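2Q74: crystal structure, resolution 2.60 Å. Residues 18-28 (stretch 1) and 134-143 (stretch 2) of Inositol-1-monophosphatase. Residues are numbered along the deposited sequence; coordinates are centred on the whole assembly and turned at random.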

ATOM      1  N   LEU A  18       8.215 -23.242  -4.891  1.00 63.06           N
ATOM      2  CA  LEU A  18       7.536 -23.357  -3.610  1.00 62.44           C
ATOM      3  C   LEU A  18       6.758 -22.095  -3.257  1.00 62.06           C
ATOM      4  O   LEU A  18       5.620 -22.180  -2.769  1.00 61.85           O
ATOM      5  N   ALA A  19       7.366 -20.937  -3.510  1.00 61.34           N
ATOM      6  CA  ALA A  19       6.713 -19.660  -3.282  1.00 60.90           C
ATOM      7  C   ALA A  19       5.406 -19.567  -4.087  1.00 60.74           C
ATOM      8  O   ALA A  19       4.332 -19.232  -3.531  1.00 61.14           O
ATOM      9  N   ALA A  20       5.484 -19.893  -5.376  1.00 60.13           N
ATOM     10  CA  ALA A  20       4.321 -19.815  -6.275  1.00 59.89           C
ATOM     11  C   ALA A  20       3.223 -20.777  -5.842  1.00 59.87           C
ATOM     12  O   ALA A  20       2.037 -20.409  -5.799  1.00 60.06           O
ATOM     13  N   GLU A  21       3.623 -22.010  -5.538  1.00 59.68           N
ATOM     14  CA  GLU A  21       2.706 -23.012  -4.999  1.00 59.75           C
ATOM     15  C   GLU A  21       1.986 -22.517  -3.763  1.00 58.59           C
ATOM     16  O   GLU A  21       0.772 -22.535  -3.696  1.00 59.08           O
ATOM     17  N   ALA A  22       2.763 -22.101  -2.773  1.00 57.69           N
ATOM     18  CA  ALA A  22       2.236 -21.678  -1.483  1.00 57.07           C
ATOM     19  C   ALA A  22       1.315 -20.458  -1.635  1.00 56.76           C
ATOM     20  O   ALA A  22       0.266 -20.390  -0.994  1.00 56.84           O
ATOM     21  N   ALA A  23       1.664 -19.538  -2.533  1.00 56.33           N
ATOM     22  CA  ALA A  23       0.816 -18.384  -2.805  1.00 55.98           C
ATOM     23  C   ALA A  23      -0.550 -18.859  -3.283  1.00 56.06           C
ATOM     24  O   ALA A  23      -1.587 -18.418  -2.781  1.00 56.28           O
ATOM     25  N   ALA A  24      -0.551 -19.771  -4.244  1.00 55.89           N
ATOM     26  CA  ALA A  24      -1.794 -20.330  -4.776  1.00 56.20           C
ATOM     27  C   ALA A  24      -2.661 -20.954  -3.671  1.00 56.73           C
ATOM     28  O   ALA A  24      -3.900 -20.884  -3.704  1.00 56.72           O
ATOM     29  N   PHE A  25      -2.001 -21.578  -2.700  1.00 57.66           N
ATOM     30  CA  PHE A  25      -2.688 -22.259  -1.600  1.00 58.22           C
ATOM     31  C   PHE A  25      -3.271 -21.254  -0.620  1.00 58.85           C
ATOM     32  O   PHE A  25      -4.399 -21.401  -0.171  1.00 59.24           O
ATOM     33  N   VAL A  26      -2.489 -20.235  -0.288  1.00 59.39           N
ATOM     34  CA  VAL A  26      -2.948 -19.163   0.595  1.00 59.82           C
ATOM     35  C   VAL A  26      -4.164 -18.464  -0.003  1.00 60.59           C
ATOM     36  O   VAL A  26      -5.148 -18.206   0.657  1.00 60.87           O
ATOM     37  N   ARG A  27      -4.040 -18.145  -1.273  1.00 61.75           N
ATOM     38  CA  ARG A  27      -5.043 -17.441  -2.034  1.00 62.64           C
ATOM     39  C   ARG A  27      -6.348 -18.238  -1.988  1.00 63.31           C
ATOM     40  O   ARG A  27      -7.435 -17.692  -1.775  1.00 63.33           O
ATOM     41  N   GLY A  28      -6.224 -19.553  -2.116  1.00 63.98           N
ATOM     42  CA  GLY A  28      -7.374 -20.435  -2.041  1.00 64.09           C
ATOM     43  C   GLY A  28      -7.916 -20.662  -0.644  1.00 64.57           C
ATOM     44  O   GLY A  28      -9.131 -20.686  -0.434  1.00 64.11           O
ATOM     45  N   GLY A 134      16.618 -16.971  -2.915  1.00 62.77           N
ATOM     46  CA  GLY A 134      15.382 -16.558  -2.279  1.00 61.55           C
ATOM     47  C   GLY A 134      14.253 -16.270  -3.234  1.00 60.00           C
ATOM     48  O   GLY A 134      14.476 -16.039  -4.415  1.00 59.90           O
ATOM     49  N   ALA A 135      13.035 -16.280  -2.710  1.00 58.21           N
ATOM     50  CA  ALA A 135      11.856 -15.983  -3.537  1.00 57.06           C
ATOM     51  C   ALA A 135      10.769 -15.410  -2.674  1.00 55.87           C
ATOM     52  O   ALA A 135      10.478 -15.961  -1.603  1.00 56.81           O
ATOM     53  N   VAL A 136      10.182 -14.297  -3.104  1.00 54.42           N
ATOM     54  CA  VAL A 136       9.036 -13.713  -2.381  1.00 53.17           C
ATOM     55  C   VAL A 136       7.878 -13.646  -3.333  1.00 52.76           C
ATOM     56  O   VAL A 136       7.965 -13.048  -4.404  1.00 52.49           O
ATOM     57  N   ALA A 137       6.779 -14.259  -2.942  1.00 53.04           N
ATOM     58  CA  ALA A 137       5.587 -14.313  -3.802  1.00 52.97           C
ATOM     59  C   ALA A 137       4.637 -13.278  -3.285  1.00 53.21           C
ATOM     60  O   ALA A 137       4.264 -13.356  -2.135  1.00 53.71           O
ATOM     61  N   ASP A 138       4.273 -12.317  -4.126  1.00 54.00           N
ATOM     62  CA  ASP A 138       3.219 -11.340  -3.842  1.00 54.94           C
ATOM     63  C   ASP A 138       1.890 -12.015  -4.173  1.00 55.40           C
ATOM     64  O   ASP A 138       1.449 -12.032  -5.329  1.00 55.71           O
ATOM     65  N   VAL A 139       1.251 -12.549  -3.138  1.00 55.47           N
ATOM     66  CA  VAL A 139       0.096 -13.403  -3.298  1.00 55.14           C
ATOM     67  C   VAL A 139      -1.009 -12.743  -4.125  1.00 55.56           C
ATOM     68  O   VAL A 139      -1.449 -13.303  -5.130  1.00 55.59           O
ATOM     69  N   ALA A 140      -1.452 -11.553  -3.740  1.00 56.38           N
ATOM     70  CA  ALA A 140      -2.639 -10.984  -4.417  1.00 56.71           C
ATOM     71  C   ALA A 140      -2.284 -10.531  -5.843  1.00 57.15           C
ATOM     72  O   ALA A 140      -3.125 -10.527  -6.724  1.00 57.26           O
ATOM     73  N   ALA A 141      -1.032 -10.159  -6.058  1.00 58.44           N
ATOM     74  CA  ALA A 141      -0.587  -9.674  -7.364  1.00 59.13           C
ATOM     75  C   ALA A 141      -0.369 -10.830  -8.326  1.00 60.15           C
ATOM     76  O   ALA A 141      -0.371 -10.632  -9.520  1.00 60.59           O
ATOM     77  N   ARG A 142      -0.197 -12.035  -7.794  1.00 61.40           N
ATOM     78  CA  ARG A 142       0.146 -13.222  -8.570  1.00 62.35           C
ATOM     79  C   ARG A 142       1.472 -13.079  -9.287  1.00 62.04           C
ATOM     80  O   ARG A 142       1.610 -13.438 -10.453  1.00 62.38           O
ATOM     81  N   THR A 143       2.451 -12.544  -8.572  1.00 61.69           N
ATOM     82  CA  THR A 143       3.801 -12.360  -9.109  1.00 61.13           C
ATOM     83  C   THR A 143       4.823 -12.985  -8.150  1.00 60.45           C
ATOM     84  O   THR A 143       4.525 -13.215  -6.986  1.00 60.10           O
TER

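Helix 18-28 packs against strand 134-138 and the turn that follows it, the two axes running in broadly the same direction at 25° and approaching to 7.6 Å. This close spacing is matched by small side chains at the interface, and the contact buries 399 Å² summed over both sides.

Apolar packing runs along the pair. Ala19, Ala23, Val26 and Arg27 direct their CA-to-CB bonds toward the second stretch, and Ala135 and Ala137 answer from the strand, while Val136 and Asp138 alternate away. Ala19 CB lies 4.0 Å from Ala135 CB and 3.9 Å from Ala137 CB, so it touches two successive inward residues of the strand. One helical turn on, Ala23 CB meets the same Ala137 CB at 3.9 Å. The methyl of Ala137 also approaches the helix backbone, with Ala137 CB 3.6 Å from Ala19 O. Beyond the strand, Val139 points sideways yet is extensively covered. In its t rotamer (chi1 180°), Val139 CG2 packs 3.9 Å from Ala23 CB, and Val139 CG1 lies 4.1 Å from CG1 of Val26, itself t at 168°.

The polar contact centres on Arg27. Its chi1 is t, but chi2 (137°) and chi3 (34°) lie between wells, and the bent chain places Arg27 NE 3.2 Å from Val139 O. This is the only hydrogen bond between the stretches; its N-H...O angle of 137° is well short of linear. Val139 O also accepts a backbone hydrogen bond from Arg142 N, at 3.2 Å, within the turn.

Two like charges also come close. Arg142 starts sideways with chi1 m, then extends through t chi2 and chi3 so that its end nears the helix. Arg142 NE sits over one face of the Arg27 guanidinium, 3.5 Å from Arg27 NH1, a proximity without a hydrogen bond.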

ATOM      1  CB  LEU A  18       8.520 -23.680  -2.493  1.00 62.23           C
ATOM      2  CG  LEU A  18       9.104 -25.082  -2.485  1.00 61.86           C
ATOM      3  CD1 LEU A  18       9.757 -25.323  -1.161  1.00 62.09           C
ATOM      4  CD2 LEU A  18       8.042 -26.123  -2.727  1.00 62.81           C
ATOM      5  CB  ALA A  19       7.649 -18.519  -3.640  1.00 60.56           C
ATOM      6  CB  ALA A  20       4.710 -20.102  -7.715  1.00 59.23           C
ATOM      7  CB  GLU A  21       3.471 -24.265  -4.597  1.00 60.07           C
ATOM      8  CG  GLU A  21       3.700 -25.272  -5.669  1.00 61.84           C
ATOM      9  CD  GLU A  21       4.383 -26.492  -5.105  1.00 64.32           C
ATOM     10  OE1 GLU A  21       3.823 -27.110  -4.170  1.00 67.20           O
ATOM     11  OE2 GLU A  21       5.502 -26.806  -5.567  1.00 67.74           O
ATOM     12  CB  ALA A  22       3.373 -21.402  -0.515  1.00 56.53           C
ATOM     13  CB  ALA A  23       1.461 -17.475  -3.840  1.00 55.74           C
ATOM     14  CB  ALA A  24      -1.481 -21.376  -5.846  1.00 55.28           C
ATOM     15  CB  PHE A  25      -1.683 -23.162  -0.883  1.00 58.54           C
ATOM     16  CG  PHE A  25      -2.253 -23.921   0.274  1.00 58.15           C
ATOM     17  CD1 PHE A  25      -2.994 -25.059   0.068  1.00 58.86           C
ATOM     18  CD2 PHE A  25      -2.008 -23.513   1.577  1.00 58.50           C
ATOM     19  CE1 PHE A  25      -3.507 -25.786   1.154  1.00 59.33           C
ATOM     20  CE2 PHE A  25      -2.513 -24.222   2.659  1.00 59.14           C
ATOM     21  CZ  PHE A  25      -3.265 -25.357   2.447  1.00 59.23           C
ATOM     22  CB  VAL A  26      -1.813 -18.117   0.794  1.00 59.46           C
ATOM     23  CG1 VAL A  26      -2.336 -16.856   1.453  1.00 57.66           C
ATOM     24  CG2 VAL A  26      -0.678 -18.741   1.589  1.00 58.79           C
ATOM     25  CB  ARG A  27      -4.477 -17.287  -3.441  1.00 62.99           C
ATOM     26  CG  ARG A  27      -5.314 -16.590  -4.434  1.00 63.86           C
ATOM     27  CD  ARG A  27      -4.499 -15.612  -5.281  1.00 64.87           C
ATOM     28  NE  ARG A  27      -3.119 -16.003  -5.588  1.00 65.80           N
ATOM     29  CZ  ARG A  27      -2.743 -16.956  -6.440  1.00 66.28           C
ATOM     30  NH1 ARG A  27      -3.640 -17.703  -7.065  1.00 68.99           N
ATOM     31  NH2 ARG A  27      -1.453 -17.173  -6.663  1.00 65.11           N
ATOM     32  CB  ALA A 135      11.360 -17.234  -4.248  1.00 56.40           C
ATOM     33  CB  VAL A 136       9.310 -12.267  -1.866  1.00 53.03           C
ATOM     34  CG1 VAL A 136       8.035 -11.661  -1.204  1.00 52.57           C
ATOM     35  CG2 VAL A 136      10.493 -12.227  -0.914  1.00 51.10           C
ATOM     36  CB  ALA A 137       4.937 -15.681  -3.740  1.00 52.12           C
ATOM     37  CB  ASP A 138       3.425 -10.069  -4.699  1.00 55.68           C
ATOM     38  CG  ASP A 138       2.404  -8.942  -4.392  1.00 58.40           C
ATOM     39  OD1 ASP A 138       1.322  -9.205  -3.820  1.00 60.62           O
ATOM     40  OD2 ASP A 138       2.698  -7.771  -4.770  1.00 62.59           O
ATOM     41  CB  VAL A 139      -0.406 -13.904  -1.913  1.00 55.16           C
ATOM     42  CG1 VAL A 139      -1.623 -14.797  -2.064  1.00 54.90           C
ATOM     43  CG2 VAL A 139       0.713 -14.657  -1.217  1.00 54.64           C
ATOM     44  CB  ALA A 140      -3.253  -9.855  -3.608  1.00 56.05           C
ATOM     45  CB  ALA A 141       0.684  -8.880  -7.209  1.00 58.34           C
ATOM     46  CB  ARG A 142      -0.979 -13.572  -9.545  1.00 63.19           C
ATOM     47  CG  ARG A 142      -2.189 -14.060  -8.838  1.00 66.38           C
ATOM     48  CD  ARG A 142      -3.354 -14.309  -9.733  1.00 71.85           C
ATOM     49  NE  ARG A 142      -4.455 -14.782  -8.903  1.00 74.89           N
ATOM     50  CZ  ARG A 142      -5.719 -14.871  -9.284  1.00 77.92           C
ATOM     51  NH1 ARG A 142      -6.081 -14.516 -10.515  1.00 80.10           N
ATOM     52  NH2 ARG A 142      -6.635 -15.312  -8.425  1.00 78.79           N
ATOM     53  CB  THR A 143       4.088 -10.864  -9.284  1.00 61.10           C
ATOM     54  OG1 THR A 143       3.987 -10.219  -8.007  1.00 61.70           O
ATOM     55  CG2 THR A 143       3.068 -10.227 -10.206  1.00 60.62           C
TER